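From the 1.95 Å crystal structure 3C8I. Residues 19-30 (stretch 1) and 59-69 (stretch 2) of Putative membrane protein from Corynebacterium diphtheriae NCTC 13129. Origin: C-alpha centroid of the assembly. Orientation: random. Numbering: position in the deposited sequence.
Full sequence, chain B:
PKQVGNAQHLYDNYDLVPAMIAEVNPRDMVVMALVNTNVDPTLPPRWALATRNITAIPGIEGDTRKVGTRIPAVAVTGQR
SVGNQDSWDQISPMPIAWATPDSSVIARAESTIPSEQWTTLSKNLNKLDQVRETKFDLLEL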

# COMPACT_ATOMS: atom_id res chain seq x y z
N ALA B 19 -17.53 13.92 -0.24
CA ALA B 19 -16.41 13.90 -1.17
C ALA B 19 -16.86 14.50 -2.51
O ALA B 19 -18.07 14.60 -2.79
CB ALA B 19 -15.84 12.46 -1.34
N MET B 20 -15.90 14.92 -3.32
CA MET B 20 -16.18 15.63 -4.55
C MET B 20 -15.04 15.40 -5.53
O MET B 20 -13.86 15.34 -5.14
CB MET B 20 -16.30 17.13 -4.22
CG MET B 20 -16.80 18.05 -5.35
SD MET B 20 -17.15 19.75 -4.73
CE MET B 20 -18.35 19.38 -3.51
N ILE B 21 -15.38 15.34 -6.82
CA ILE B 21 -14.36 15.19 -7.86
C ILE B 21 -13.60 16.50 -7.97
O ILE B 21 -14.19 17.56 -8.25
CB ILE B 21 -14.93 14.79 -9.23
CG1 ILE B 21 -15.77 13.50 -9.15
CG2 ILE B 21 -13.78 14.70 -10.28
CD1 ILE B 21 -16.42 13.08 -10.49
N ALA B 22 -12.29 16.42 -7.75
CA ALA B 22 -11.40 17.59 -7.72
C ALA B 22 -10.57 17.70 -9.00
O ALA B 22 -10.09 18.78 -9.35
CB ALA B 22 -10.48 17.51 -6.48
N GLU B 23 -10.41 16.58 -9.71
CA GLU B 23 -9.65 16.55 -10.94
C GLU B 23 -10.02 15.32 -11.76
O GLU B 23 -10.27 14.24 -11.20
CB GLU B 23 -8.15 16.57 -10.63
CG GLU B 23 -7.27 16.23 -11.83
CD GLU B 23 -5.82 16.17 -11.48
OE1 GLU B 23 -5.22 17.25 -11.34
OE2 GLU B 23 -5.27 15.04 -11.37
N VAL B 24 -10.05 15.49 -13.08
CA VAL B 24 -10.41 14.41 -14.00
C VAL B 24 -9.32 14.26 -15.06
O VAL B 24 -8.90 15.24 -15.67
CB VAL B 24 -11.78 14.68 -14.66
CG1 VAL B 24 -12.04 13.72 -15.82
CG2 VAL B 24 -12.89 14.59 -13.60
N ASN B 25 -8.87 13.02 -15.26
CA ASN B 25 -7.76 12.68 -16.16
C ASN B 25 -8.22 11.55 -17.09
O ASN B 25 -9.28 10.98 -16.87
CB ASN B 25 -6.54 12.26 -15.33
CG ASN B 25 -6.14 13.30 -14.28
OD1 ASN B 25 -5.75 14.41 -14.61
ND2 ASN B 25 -6.25 12.95 -13.00
N PRO B 26 -7.46 11.24 -18.15
CA PRO B 26 -7.90 10.14 -19.01
C PRO B 26 -8.12 8.79 -18.30
O PRO B 26 -9.11 8.12 -18.56
CB PRO B 26 -6.79 10.05 -20.06
CG PRO B 26 -6.22 11.42 -20.11
CD PRO B 26 -6.24 11.89 -18.68
N ARG B 27 -7.22 8.41 -17.40
CA ARG B 27 -7.30 7.09 -16.78
C ARG B 27 -7.93 7.06 -15.39
O ARG B 27 -8.25 5.98 -14.89
CB ARG B 27 -5.91 6.46 -16.71
CG ARG B 27 -5.26 6.28 -18.07
CD ARG B 27 -4.53 4.95 -18.18
NE ARG B 27 -4.00 4.79 -19.53
CZ ARG B 27 -2.95 5.45 -20.01
NH1 ARG B 27 -2.29 6.32 -19.24
NH2 ARG B 27 -2.56 5.24 -21.27
N ASP B 28 -8.07 8.22 -14.75
CA ASP B 28 -8.61 8.27 -13.40
C ASP B 28 -9.10 9.66 -12.99
O ASP B 28 -9.02 10.61 -13.75
CB ASP B 28 -7.60 7.71 -12.38
CG ASP B 28 -6.45 8.65 -12.11
OD1 ASP B 28 -5.98 9.32 -13.05
OD2 ASP B 28 -5.99 8.71 -10.94
N MET B 29 -9.66 9.73 -11.78
CA MET B 29 -10.10 10.96 -11.18
C MET B 29 -9.53 11.09 -9.77
O MET B 29 -9.15 10.11 -9.13
CB MET B 29 -11.63 11.05 -11.16
CG MET B 29 -12.38 10.10 -10.21
SD MET B 29 -14.15 9.88 -10.74
CE MET B 29 -14.14 8.23 -11.44
N VAL B 30 -9.50 12.32 -9.27
CA VAL B 30 -9.06 12.58 -7.91
C VAL B 30 -10.26 13.11 -7.15
O VAL B 30 -10.91 14.05 -7.58
CB VAL B 30 -7.87 13.58 -7.83
CG1 VAL B 30 -7.54 13.94 -6.36
CG2 VAL B 30 -6.64 13.00 -8.49
N GLY B 59 -21.98 4.94 -11.71
CA GLY B 59 -22.78 6.15 -11.86
C GLY B 59 -22.00 7.35 -12.37
O GLY B 59 -22.56 8.24 -12.97
N ILE B 60 -20.69 7.39 -12.12
CA ILE B 60 -19.86 8.52 -12.53
C ILE B 60 -19.14 8.22 -13.84
O ILE B 60 -18.02 7.72 -13.86
CB ILE B 60 -18.84 8.93 -11.43
CG1 ILE B 60 -19.50 8.99 -10.04
CG2 ILE B 60 -18.20 10.25 -11.75
CD1 ILE B 60 -20.71 9.85 -9.94
N GLU B 61 -19.80 8.55 -14.93
CA GLU B 61 -19.28 8.36 -16.27
C GLU B 61 -19.80 9.52 -17.12
O GLU B 61 -20.93 9.96 -16.94
CB GLU B 61 -19.78 7.04 -16.87
CG GLU B 61 -19.24 5.77 -16.20
CD GLU B 61 -19.63 4.49 -16.95
OE1 GLU B 61 -20.65 4.49 -17.69
OE2 GLU B 61 -18.90 3.47 -16.80
N GLY B 62 -18.96 10.00 -18.03
CA GLY B 62 -19.36 10.99 -19.01
C GLY B 62 -19.72 12.35 -18.45
O GLY B 62 -18.84 13.10 -18.02
N ASP B 63 -21.01 12.67 -18.45
CA ASP B 63 -21.47 14.02 -18.13
C ASP B 63 -21.37 14.29 -16.61
O ASP B 63 -21.31 15.45 -16.20
CB ASP B 63 -22.92 14.23 -18.61
CG ASP B 63 -23.07 15.43 -19.55
OD1 ASP B 63 -22.15 16.28 -19.68
OD2 ASP B 63 -24.15 15.51 -20.19
N THR B 64 -21.35 13.24 -15.80
CA THR B 64 -21.18 13.41 -14.35
C THR B 64 -19.73 13.21 -13.93
O THR B 64 -19.39 13.44 -12.78
CB THR B 64 -22.07 12.45 -13.53
OG1 THR B 64 -21.79 11.09 -13.88
CG2 THR B 64 -23.55 12.75 -13.77
N ARG B 65 -18.87 12.79 -14.86
CA ARG B 65 -17.43 12.67 -14.58
C ARG B 65 -16.76 14.02 -14.76
O ARG B 65 -16.02 14.26 -15.73
CB ARG B 65 -16.80 11.61 -15.48
CG ARG B 65 -15.41 11.19 -15.05
CD ARG B 65 -14.95 9.96 -15.80
NE ARG B 65 -13.60 9.59 -15.42
CZ ARG B 65 -12.49 10.04 -16.00
NH1 ARG B 65 -12.53 10.86 -17.04
NH2 ARG B 65 -11.31 9.65 -15.54
N LYS B 66 -17.03 14.91 -13.81
CA LYS B 66 -16.68 16.31 -13.91
C LYS B 66 -16.21 16.82 -12.59
O LYS B 66 -16.72 16.41 -11.56
CB LYS B 66 -17.92 17.15 -14.28
CG LYS B 66 -18.39 17.02 -15.70
CD LYS B 66 -19.50 18.03 -15.96
CE LYS B 66 -20.01 18.00 -17.39
NZ LYS B 66 -21.46 18.39 -17.46
N VAL B 67 -15.29 17.78 -12.63
CA VAL B 67 -14.84 18.47 -11.44
C VAL B 67 -16.04 19.11 -10.76
O VAL B 67 -16.84 19.80 -11.42
CB VAL B 67 -13.78 19.54 -11.78
CG1 VAL B 67 -13.42 20.36 -10.56
CG2 VAL B 67 -12.53 18.88 -12.38
N GLY B 68 -16.22 18.83 -9.47
CA GLY B 68 -17.34 19.37 -8.69
C GLY B 68 -18.49 18.41 -8.42
O GLY B 68 -19.33 18.69 -7.56
N THR B 69 -18.55 17.28 -9.13
CA THR B 69 -19.58 16.27 -8.87
C THR B 69 -19.50 15.78 -7.44
O THR B 69 -18.44 15.37 -6.98
CB THR B 69 -19.46 15.04 -9.81
OG1 THR B 69 -19.76 15.42 -11.16
CG2 THR B 69 -20.42 13.94 -9.38
O HOH W 1 -11.46 6.96 -14.48

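Stretch 2 has no regular helix or strand, yet it packs against a hairpin-like piece of stretch 1, in which strand 19-24 turns through a loop into the strand that starts at M29. I21 holds the middle of the contact with both its backbone bonds and its side chain, and R65 reaches to the turn at one end.

G59 makes no contact, but its carbonyl accepts a hydrogen bond from T64 OG1 (OG1 to G59 O, 3.1 Å). I60 is the first residue to reach across. Its CB points toward stretch 1, and I60 CG2 lies 3.6 Å from I21 CD1 and 4.2 Å from M29 SD, so one methyl touches side chains from both strands. E61, G62 and D63 then swing out of contact. The loop braces itself here: K66 NZ forms a salt bridge with D63 OD1 at 3.1 Å, and T69 OG1 donates to T64 O at 2.6 Å. T64 O also lies 3.8 Å from I21 CD1.

R65 gives up more surface to the contact than any other residue. Its CB points sideways, but chi1 to chi3 are all t, and the extended chain carries the guanidinium to the turn of stretch 1. There R65 NH2 donates to N25 O at 2.8 Å, near the plane of the group, and R65 NH1 adds a weak bond to N25 O at 3.3 Å. A charged donor thus meets a backbone carbonyl rather than a carboxylate. V24 CG1 covers one face of the guanidinium, 3.1 Å from R65 NH1. A water accepts from R65 NH2 at 2.9 Å and donates weakly to R27 O at 3.4 Å.

K66 opens a type II beta turn that ends at T69, closed by T69 N donating to K66 O at 3.2 Å. The CA-to-CB bond of K66 points away, but K66 O lies 3.4 Å from I21 CB. V67 CA is 4.9 Å from I21 CA, the nearest CA pair across the stretches, and V67 CG2 lies 4.5 Å from V24 CG2.

G68, at phi 103°, takes a position where a CB would jam against the preceding carbonyl. G68 N donates to I21 O at 2.7 Å, and I21 N donates to T69 O at 3.1 Å. Both polar backbone atoms of I21 are therefore paired with the turn, while its side chain packs on I60 and T69, with I21 CD1 3.7 Å from T69 CB. T69 O also receives a CA-H...O contact from M20 CA at 3.3 Å.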